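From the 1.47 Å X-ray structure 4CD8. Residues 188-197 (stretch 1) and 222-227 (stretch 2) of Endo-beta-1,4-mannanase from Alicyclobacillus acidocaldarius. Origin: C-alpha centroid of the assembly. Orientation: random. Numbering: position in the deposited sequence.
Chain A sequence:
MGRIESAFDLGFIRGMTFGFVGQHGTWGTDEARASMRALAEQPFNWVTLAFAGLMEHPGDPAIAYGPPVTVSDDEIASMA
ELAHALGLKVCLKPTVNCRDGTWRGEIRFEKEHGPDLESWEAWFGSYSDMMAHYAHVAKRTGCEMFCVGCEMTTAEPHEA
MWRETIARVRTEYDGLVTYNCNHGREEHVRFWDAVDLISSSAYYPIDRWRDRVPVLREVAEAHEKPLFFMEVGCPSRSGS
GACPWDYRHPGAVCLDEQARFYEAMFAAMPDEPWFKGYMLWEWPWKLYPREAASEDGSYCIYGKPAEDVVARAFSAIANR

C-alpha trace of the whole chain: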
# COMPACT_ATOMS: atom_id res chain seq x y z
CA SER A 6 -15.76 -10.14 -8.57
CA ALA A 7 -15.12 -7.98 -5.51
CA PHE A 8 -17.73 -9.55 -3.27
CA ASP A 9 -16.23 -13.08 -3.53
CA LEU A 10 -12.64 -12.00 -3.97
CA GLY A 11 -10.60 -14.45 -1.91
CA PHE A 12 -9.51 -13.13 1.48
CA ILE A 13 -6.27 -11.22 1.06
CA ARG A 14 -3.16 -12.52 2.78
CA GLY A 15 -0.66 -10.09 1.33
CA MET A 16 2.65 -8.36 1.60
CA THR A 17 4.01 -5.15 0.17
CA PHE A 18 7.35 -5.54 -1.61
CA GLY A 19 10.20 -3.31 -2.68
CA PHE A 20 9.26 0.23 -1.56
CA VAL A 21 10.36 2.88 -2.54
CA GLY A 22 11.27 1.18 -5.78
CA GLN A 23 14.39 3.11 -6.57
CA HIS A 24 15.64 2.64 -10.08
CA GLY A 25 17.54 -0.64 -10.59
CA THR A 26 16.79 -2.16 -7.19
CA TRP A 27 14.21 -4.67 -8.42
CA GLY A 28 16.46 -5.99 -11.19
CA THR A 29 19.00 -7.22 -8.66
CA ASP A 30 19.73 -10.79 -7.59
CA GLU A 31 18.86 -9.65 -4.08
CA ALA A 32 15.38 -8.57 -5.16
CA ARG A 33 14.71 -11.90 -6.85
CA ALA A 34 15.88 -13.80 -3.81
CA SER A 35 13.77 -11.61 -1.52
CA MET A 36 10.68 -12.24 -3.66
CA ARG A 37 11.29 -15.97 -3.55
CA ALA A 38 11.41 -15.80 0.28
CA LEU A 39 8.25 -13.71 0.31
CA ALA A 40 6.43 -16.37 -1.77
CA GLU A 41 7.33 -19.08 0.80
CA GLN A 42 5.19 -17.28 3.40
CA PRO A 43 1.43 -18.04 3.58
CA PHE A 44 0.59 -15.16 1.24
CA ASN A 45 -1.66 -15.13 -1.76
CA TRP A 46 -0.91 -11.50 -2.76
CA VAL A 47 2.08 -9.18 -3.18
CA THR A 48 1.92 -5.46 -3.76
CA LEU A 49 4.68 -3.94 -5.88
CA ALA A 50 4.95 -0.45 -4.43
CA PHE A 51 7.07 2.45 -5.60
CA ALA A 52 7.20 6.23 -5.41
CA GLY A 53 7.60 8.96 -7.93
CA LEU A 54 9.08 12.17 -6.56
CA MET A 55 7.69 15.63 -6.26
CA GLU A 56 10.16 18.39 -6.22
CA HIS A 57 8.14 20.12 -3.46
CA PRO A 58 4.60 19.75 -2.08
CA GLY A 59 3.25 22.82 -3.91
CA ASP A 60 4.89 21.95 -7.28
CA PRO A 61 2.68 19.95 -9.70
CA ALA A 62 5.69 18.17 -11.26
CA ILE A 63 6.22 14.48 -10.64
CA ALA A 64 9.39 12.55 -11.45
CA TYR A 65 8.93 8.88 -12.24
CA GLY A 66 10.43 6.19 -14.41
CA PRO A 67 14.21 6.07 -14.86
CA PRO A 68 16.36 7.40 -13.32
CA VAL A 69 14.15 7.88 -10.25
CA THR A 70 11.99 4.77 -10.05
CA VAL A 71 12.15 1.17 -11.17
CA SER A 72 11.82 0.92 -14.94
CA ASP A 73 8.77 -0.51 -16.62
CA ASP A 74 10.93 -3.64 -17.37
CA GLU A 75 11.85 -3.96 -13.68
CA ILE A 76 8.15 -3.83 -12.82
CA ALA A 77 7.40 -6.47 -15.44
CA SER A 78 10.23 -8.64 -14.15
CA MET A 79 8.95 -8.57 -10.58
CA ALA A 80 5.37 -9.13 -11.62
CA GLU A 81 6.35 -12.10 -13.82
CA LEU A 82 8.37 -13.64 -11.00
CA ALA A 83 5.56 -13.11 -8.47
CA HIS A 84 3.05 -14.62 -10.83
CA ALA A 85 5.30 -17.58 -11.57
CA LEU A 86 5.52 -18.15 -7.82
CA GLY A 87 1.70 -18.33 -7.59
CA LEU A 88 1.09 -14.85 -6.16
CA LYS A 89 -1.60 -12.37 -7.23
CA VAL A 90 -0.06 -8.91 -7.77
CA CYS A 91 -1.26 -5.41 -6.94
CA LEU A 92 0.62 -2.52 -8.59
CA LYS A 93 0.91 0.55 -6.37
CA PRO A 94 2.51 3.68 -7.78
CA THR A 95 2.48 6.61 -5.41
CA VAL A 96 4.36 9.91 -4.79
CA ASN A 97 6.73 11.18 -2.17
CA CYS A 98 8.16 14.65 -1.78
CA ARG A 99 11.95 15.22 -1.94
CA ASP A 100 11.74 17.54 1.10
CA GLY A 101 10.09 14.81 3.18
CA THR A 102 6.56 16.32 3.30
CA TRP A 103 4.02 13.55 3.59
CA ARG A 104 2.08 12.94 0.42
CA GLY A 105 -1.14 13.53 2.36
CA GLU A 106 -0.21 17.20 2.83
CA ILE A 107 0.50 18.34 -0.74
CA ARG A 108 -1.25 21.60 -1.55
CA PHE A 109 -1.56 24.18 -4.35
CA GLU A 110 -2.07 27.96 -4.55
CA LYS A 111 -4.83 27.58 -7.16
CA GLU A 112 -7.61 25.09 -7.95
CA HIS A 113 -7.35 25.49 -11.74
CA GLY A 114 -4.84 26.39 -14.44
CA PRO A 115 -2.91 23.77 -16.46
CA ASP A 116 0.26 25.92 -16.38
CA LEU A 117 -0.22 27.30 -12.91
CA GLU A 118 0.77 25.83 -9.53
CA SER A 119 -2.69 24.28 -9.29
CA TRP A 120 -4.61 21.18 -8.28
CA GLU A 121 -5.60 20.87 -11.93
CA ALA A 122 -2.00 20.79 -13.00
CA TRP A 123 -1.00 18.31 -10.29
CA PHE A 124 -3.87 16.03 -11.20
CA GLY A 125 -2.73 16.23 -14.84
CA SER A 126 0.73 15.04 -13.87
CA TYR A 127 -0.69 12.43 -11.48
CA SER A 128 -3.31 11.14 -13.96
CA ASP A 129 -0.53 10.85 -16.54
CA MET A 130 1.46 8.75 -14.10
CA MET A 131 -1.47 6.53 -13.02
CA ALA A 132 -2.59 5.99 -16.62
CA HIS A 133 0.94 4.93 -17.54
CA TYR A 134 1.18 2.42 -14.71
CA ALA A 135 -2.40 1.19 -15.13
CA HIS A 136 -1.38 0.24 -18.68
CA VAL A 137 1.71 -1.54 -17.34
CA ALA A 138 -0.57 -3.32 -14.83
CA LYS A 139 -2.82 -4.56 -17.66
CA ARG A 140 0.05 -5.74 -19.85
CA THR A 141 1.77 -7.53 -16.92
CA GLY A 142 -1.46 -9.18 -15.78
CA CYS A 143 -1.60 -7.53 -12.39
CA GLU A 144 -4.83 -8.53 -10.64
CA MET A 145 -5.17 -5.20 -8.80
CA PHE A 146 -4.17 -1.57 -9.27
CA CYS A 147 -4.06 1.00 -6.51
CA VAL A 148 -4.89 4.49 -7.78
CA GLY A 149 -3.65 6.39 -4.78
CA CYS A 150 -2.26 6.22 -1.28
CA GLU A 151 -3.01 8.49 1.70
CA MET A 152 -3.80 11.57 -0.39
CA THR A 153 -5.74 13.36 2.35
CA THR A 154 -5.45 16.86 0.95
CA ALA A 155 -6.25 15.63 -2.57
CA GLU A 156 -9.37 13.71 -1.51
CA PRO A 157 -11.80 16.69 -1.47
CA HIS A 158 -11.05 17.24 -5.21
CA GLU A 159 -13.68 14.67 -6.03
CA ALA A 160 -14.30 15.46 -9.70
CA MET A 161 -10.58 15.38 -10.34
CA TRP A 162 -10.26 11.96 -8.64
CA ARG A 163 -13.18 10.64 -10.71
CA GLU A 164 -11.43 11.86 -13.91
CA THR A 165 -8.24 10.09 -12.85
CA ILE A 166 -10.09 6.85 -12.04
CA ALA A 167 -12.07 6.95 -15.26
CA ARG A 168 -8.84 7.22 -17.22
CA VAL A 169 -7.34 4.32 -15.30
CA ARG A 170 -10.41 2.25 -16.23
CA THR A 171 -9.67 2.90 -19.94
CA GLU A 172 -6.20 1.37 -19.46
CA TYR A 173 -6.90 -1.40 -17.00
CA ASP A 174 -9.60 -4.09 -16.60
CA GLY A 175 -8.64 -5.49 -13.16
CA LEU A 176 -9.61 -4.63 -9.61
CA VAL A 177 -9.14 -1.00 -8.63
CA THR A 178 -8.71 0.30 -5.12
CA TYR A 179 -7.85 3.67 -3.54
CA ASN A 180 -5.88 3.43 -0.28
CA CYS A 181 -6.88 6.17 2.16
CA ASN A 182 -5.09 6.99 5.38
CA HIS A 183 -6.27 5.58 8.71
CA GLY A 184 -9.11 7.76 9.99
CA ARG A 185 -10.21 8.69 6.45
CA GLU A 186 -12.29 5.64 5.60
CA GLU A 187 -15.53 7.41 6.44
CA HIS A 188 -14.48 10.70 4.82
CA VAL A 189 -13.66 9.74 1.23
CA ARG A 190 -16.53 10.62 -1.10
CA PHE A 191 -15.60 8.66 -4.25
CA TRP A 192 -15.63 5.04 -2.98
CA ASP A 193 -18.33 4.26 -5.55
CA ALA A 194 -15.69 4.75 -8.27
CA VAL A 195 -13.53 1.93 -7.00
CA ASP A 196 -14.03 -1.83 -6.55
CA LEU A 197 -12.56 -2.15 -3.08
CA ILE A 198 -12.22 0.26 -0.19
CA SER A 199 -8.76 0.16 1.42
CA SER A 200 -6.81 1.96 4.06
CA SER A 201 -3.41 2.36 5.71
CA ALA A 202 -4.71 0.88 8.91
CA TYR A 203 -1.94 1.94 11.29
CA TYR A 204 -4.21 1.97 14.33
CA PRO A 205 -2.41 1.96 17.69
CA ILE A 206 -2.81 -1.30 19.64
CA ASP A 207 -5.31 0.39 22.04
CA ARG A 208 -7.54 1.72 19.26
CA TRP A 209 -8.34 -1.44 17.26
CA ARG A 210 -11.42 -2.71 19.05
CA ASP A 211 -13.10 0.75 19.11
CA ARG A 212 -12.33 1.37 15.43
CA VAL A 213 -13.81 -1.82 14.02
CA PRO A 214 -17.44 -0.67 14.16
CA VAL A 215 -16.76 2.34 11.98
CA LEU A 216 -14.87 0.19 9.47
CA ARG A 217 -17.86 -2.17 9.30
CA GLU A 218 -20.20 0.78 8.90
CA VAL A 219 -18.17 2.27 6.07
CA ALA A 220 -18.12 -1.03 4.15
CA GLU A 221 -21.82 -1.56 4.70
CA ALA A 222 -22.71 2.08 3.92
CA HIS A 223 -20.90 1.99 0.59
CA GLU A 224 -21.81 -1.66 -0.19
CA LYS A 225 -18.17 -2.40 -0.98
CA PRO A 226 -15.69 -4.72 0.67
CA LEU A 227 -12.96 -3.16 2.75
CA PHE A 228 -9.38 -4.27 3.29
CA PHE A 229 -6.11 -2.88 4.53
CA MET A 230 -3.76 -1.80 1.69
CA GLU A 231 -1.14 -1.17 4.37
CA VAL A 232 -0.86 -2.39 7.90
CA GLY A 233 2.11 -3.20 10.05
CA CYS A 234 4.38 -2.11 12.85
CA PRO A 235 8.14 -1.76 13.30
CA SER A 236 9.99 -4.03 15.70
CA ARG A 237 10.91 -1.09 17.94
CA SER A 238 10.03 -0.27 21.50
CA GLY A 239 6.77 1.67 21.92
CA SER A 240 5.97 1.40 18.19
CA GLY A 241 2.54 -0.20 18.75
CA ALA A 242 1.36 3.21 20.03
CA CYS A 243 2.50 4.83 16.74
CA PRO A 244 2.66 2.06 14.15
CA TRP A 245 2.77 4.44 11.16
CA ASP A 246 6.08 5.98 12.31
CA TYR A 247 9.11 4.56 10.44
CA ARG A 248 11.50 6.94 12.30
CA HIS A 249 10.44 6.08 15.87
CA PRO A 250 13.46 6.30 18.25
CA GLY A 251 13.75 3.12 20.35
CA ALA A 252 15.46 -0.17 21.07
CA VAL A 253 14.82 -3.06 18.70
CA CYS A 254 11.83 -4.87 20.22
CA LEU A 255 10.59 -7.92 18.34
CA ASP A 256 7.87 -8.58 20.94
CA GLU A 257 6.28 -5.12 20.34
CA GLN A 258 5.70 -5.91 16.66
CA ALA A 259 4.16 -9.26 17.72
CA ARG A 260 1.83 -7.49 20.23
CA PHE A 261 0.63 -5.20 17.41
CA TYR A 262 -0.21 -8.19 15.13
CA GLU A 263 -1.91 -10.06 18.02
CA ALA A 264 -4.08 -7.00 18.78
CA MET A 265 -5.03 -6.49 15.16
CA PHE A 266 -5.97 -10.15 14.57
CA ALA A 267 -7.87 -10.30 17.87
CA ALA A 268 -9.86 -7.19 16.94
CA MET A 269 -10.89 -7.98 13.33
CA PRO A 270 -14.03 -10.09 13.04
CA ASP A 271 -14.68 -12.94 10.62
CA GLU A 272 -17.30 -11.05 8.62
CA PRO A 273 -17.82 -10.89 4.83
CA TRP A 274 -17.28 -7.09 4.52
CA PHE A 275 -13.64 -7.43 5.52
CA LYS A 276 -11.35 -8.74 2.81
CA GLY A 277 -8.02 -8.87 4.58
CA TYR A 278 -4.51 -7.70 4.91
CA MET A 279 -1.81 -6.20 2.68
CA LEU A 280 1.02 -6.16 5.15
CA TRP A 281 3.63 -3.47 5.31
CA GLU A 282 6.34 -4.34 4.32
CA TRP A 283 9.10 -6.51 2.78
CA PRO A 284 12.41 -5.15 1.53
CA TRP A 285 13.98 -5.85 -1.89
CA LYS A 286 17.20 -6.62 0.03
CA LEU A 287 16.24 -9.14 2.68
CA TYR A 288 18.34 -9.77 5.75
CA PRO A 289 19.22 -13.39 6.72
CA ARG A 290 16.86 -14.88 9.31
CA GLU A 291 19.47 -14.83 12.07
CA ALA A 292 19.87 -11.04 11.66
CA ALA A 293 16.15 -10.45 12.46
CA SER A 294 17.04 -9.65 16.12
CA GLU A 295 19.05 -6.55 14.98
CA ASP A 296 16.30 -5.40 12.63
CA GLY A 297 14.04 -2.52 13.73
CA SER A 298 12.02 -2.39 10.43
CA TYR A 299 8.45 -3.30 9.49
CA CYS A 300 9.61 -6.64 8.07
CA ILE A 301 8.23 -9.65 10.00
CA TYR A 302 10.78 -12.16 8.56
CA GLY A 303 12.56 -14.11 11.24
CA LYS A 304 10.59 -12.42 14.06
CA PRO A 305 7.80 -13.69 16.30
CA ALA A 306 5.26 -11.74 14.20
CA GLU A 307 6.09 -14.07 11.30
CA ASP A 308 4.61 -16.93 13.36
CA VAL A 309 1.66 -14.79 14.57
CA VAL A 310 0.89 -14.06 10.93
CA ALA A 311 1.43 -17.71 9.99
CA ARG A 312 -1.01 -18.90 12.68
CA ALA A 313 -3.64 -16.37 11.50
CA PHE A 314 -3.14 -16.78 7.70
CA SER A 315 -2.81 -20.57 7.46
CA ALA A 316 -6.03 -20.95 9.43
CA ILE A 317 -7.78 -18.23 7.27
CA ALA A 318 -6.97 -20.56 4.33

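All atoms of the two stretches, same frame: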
# COMPACT_ATOMS: atom_id res chain seq x y z
N HIS A 188 -14.49 9.36 5.36
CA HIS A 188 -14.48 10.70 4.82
C HIS A 188 -14.36 10.80 3.29
O HIS A 188 -14.75 11.83 2.69
CB HIS A 188 -13.36 11.47 5.48
CG HIS A 188 -13.63 11.75 6.92
ND1 HIS A 188 -12.92 11.18 7.94
CD2 HIS A 188 -14.56 12.54 7.50
CE1 HIS A 188 -13.37 11.63 9.10
NE2 HIS A 188 -14.36 12.46 8.86
N VAL A 189 -13.85 9.76 2.66
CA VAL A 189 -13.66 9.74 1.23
C VAL A 189 -15.04 9.66 0.55
O VAL A 189 -15.91 8.87 0.97
CB VAL A 189 -12.81 8.54 0.82
CG1 VAL A 189 -12.84 8.30 -0.70
CG2 VAL A 189 -11.38 8.75 1.28
N ARG A 190 -15.24 10.48 -0.47
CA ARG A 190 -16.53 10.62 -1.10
C ARG A 190 -16.65 9.96 -2.47
O ARG A 190 -17.71 10.07 -3.09
CB ARG A 190 -16.91 12.10 -1.19
CG ARG A 190 -16.96 12.84 0.13
CD ARG A 190 -17.98 12.29 1.10
NE ARG A 190 -19.35 12.43 0.59
CZ ARG A 190 -20.11 13.50 0.81
NH1 ARG A 190 -19.64 14.53 1.51
NH2 ARG A 190 -21.37 13.55 0.34
N PHE A 191 -15.60 9.28 -2.93
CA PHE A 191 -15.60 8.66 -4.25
C PHE A 191 -15.40 7.13 -4.19
O PHE A 191 -14.98 6.53 -5.17
CB PHE A 191 -14.60 9.36 -5.18
CG PHE A 191 -13.20 9.43 -4.62
CD1 PHE A 191 -12.32 8.37 -4.79
CD2 PHE A 191 -12.74 10.59 -3.99
CE1 PHE A 191 -11.02 8.43 -4.33
CE2 PHE A 191 -11.41 10.66 -3.51
CZ PHE A 191 -10.57 9.57 -3.66
N TRP A 192 -15.77 6.48 -3.07
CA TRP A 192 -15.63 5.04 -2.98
C TRP A 192 -16.46 4.29 -4.04
O TRP A 192 -16.10 3.21 -4.44
CB TRP A 192 -16.01 4.48 -1.61
CG TRP A 192 -15.10 4.83 -0.45
CD1 TRP A 192 -15.47 5.37 0.71
CD2 TRP A 192 -13.65 4.62 -0.36
NE1 TRP A 192 -14.37 5.50 1.56
CE2 TRP A 192 -13.26 5.03 0.92
CE3 TRP A 192 -12.70 4.07 -1.20
CZ2 TRP A 192 -11.94 4.98 1.35
CZ3 TRP A 192 -11.38 4.03 -0.80
CH2 TRP A 192 -11.01 4.49 0.47
N ASP A 193 -17.57 4.89 -4.47
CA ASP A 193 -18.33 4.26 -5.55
C ASP A 193 -17.56 4.08 -6.86
O ASP A 193 -17.91 3.24 -7.69
CB ASP A 193 -19.60 5.07 -5.81
CG ASP A 193 -19.31 6.49 -6.24
OD1 ASP A 193 -18.86 7.28 -5.39
OD2 ASP A 193 -19.45 6.84 -7.41
N ALA A 194 -16.47 4.82 -7.06
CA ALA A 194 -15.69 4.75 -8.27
C ALA A 194 -14.65 3.66 -8.24
O ALA A 194 -14.01 3.43 -9.23
CB ALA A 194 -15.05 6.11 -8.58
N VAL A 195 -14.47 3.01 -7.09
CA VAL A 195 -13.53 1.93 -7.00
C VAL A 195 -14.20 0.60 -6.65
O VAL A 195 -15.34 0.57 -6.28
CB VAL A 195 -12.35 2.23 -6.06
CG1 VAL A 195 -11.67 3.53 -6.49
CG2 VAL A 195 -12.81 2.30 -4.62
N ASP A 196 -13.48 -0.50 -6.85
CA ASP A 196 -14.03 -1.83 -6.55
C ASP A 196 -13.94 -2.24 -5.10
O ASP A 196 -14.75 -3.00 -4.59
CB ASP A 196 -13.35 -2.87 -7.43
CG ASP A 196 -13.45 -2.50 -8.91
OD1 ASP A 196 -14.55 -2.11 -9.34
OD2 ASP A 196 -12.47 -2.60 -9.65
N LEU A 197 -12.86 -1.79 -4.46
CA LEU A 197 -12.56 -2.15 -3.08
C LEU A 197 -12.14 -0.93 -2.31
O LEU A 197 -11.33 -0.13 -2.79
CB LEU A 197 -11.40 -3.16 -3.01
CG LEU A 197 -11.63 -4.49 -3.73
CD1 LEU A 197 -10.31 -5.13 -4.12
CD2 LEU A 197 -12.45 -5.40 -2.81
N ALA A 222 -22.14 0.85 4.47
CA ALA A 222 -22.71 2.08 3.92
C ALA A 222 -22.49 2.21 2.43
O ALA A 222 -23.39 2.64 1.71
CB ALA A 222 -22.17 3.32 4.64
N HIS A 223 -21.29 1.85 1.97
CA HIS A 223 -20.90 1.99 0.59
C HIS A 223 -21.14 0.73 -0.22
O HIS A 223 -20.91 0.72 -1.43
CB HIS A 223 -19.43 2.42 0.50
CG HIS A 223 -19.19 3.77 1.09
ND1 HIS A 223 -19.42 4.94 0.40
CD2 HIS A 223 -18.81 4.15 2.33
CE1 HIS A 223 -19.20 5.98 1.18
NE2 HIS A 223 -18.79 5.52 2.35
N GLU A 224 -21.56 -0.34 0.45
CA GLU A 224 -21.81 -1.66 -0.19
C GLU A 224 -20.59 -2.10 -1.00
O GLU A 224 -20.69 -2.47 -2.16
CB GLU A 224 -23.10 -1.60 -1.02
CG GLU A 224 -24.24 -0.98 -0.25
CD GLU A 224 -25.60 -1.20 -0.88
OE1 GLU A 224 -25.81 -0.70 -2.00
OE2 GLU A 224 -26.45 -1.84 -0.23
N LYS A 225 -19.42 -1.99 -0.38
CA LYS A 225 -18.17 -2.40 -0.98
C LYS A 225 -17.39 -3.15 0.08
O LYS A 225 -17.47 -2.78 1.26
CB LYS A 225 -17.26 -1.20 -1.32
CG LYS A 225 -17.77 -0.19 -2.32
CD LYS A 225 -17.37 -0.59 -3.71
CE LYS A 225 -18.04 0.32 -4.71
NZ LYS A 225 -18.04 -0.39 -5.97
N PRO A 226 -16.60 -4.16 -0.34
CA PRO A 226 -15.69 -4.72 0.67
C PRO A 226 -14.57 -3.76 1.03
O PRO A 226 -14.23 -2.86 0.25
CB PRO A 226 -15.08 -5.94 -0.01
CG PRO A 226 -15.98 -6.19 -1.19
CD PRO A 226 -16.43 -4.82 -1.63
N LEU A 227 -14.04 -3.98 2.21
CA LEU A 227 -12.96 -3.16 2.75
C LEU A 227 -11.78 -4.03 3.14
O LEU A 227 -11.96 -5.05 3.81
CB LEU A 227 -13.45 -2.35 3.97
CG LEU A 227 -12.48 -1.33 4.60
CD1 LEU A 227 -13.30 -0.19 5.20
CD2 LEU A 227 -11.51 -1.90 5.65
O HOH W 1 -17.58 7.98 3.06
O HOH W 2 -19.79 1.29 -7.39
O HOH W 3 -17.12 -3.58 -5.64

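How does the contact begin near Val 189? Through water: water 1 donates to Val 189 O (2.8 Å) and also hydrogen-bonds His 223 NE2 at 2.8 Å, so a backbone carbonyl and an imidazole meet without touching closely.

What does Trp 192 add? Its side chain sets out toward the other stretch and turns an edge to the face of His 223. The five-membered ring of Trp 192 and the His 223 ring have planes at 74°, and Trp 192 CD1 lies 3.7 Å from His 223 NE2. The flat imidazole suits this place, offering a face to the indole and a nitrogen to the water.

Why does Lys 225 lose the most surface of any residue here? Its long chain runs along the turn following Trp 192, with CE 3.5 Å from Trp 192 O, and carries its ammonium to carbonyl oxygens. Lys 225 NZ donates to Val 195 O at 2.9 Å; water 2 links it to Asp 193 O, and water 3, through a weak bond from NZ, to Asp 196 O. Both Asp carboxylates are hydrogen-bonded elsewhere in the structure.

What closes the contact at Leu 197? Apolar packing: Leu 197 CD2 lies 3.9 Å from Pro 226 CB. The buried leucine leaves its backbone sideways, but its end comes nearer, meeting the compact proline ring.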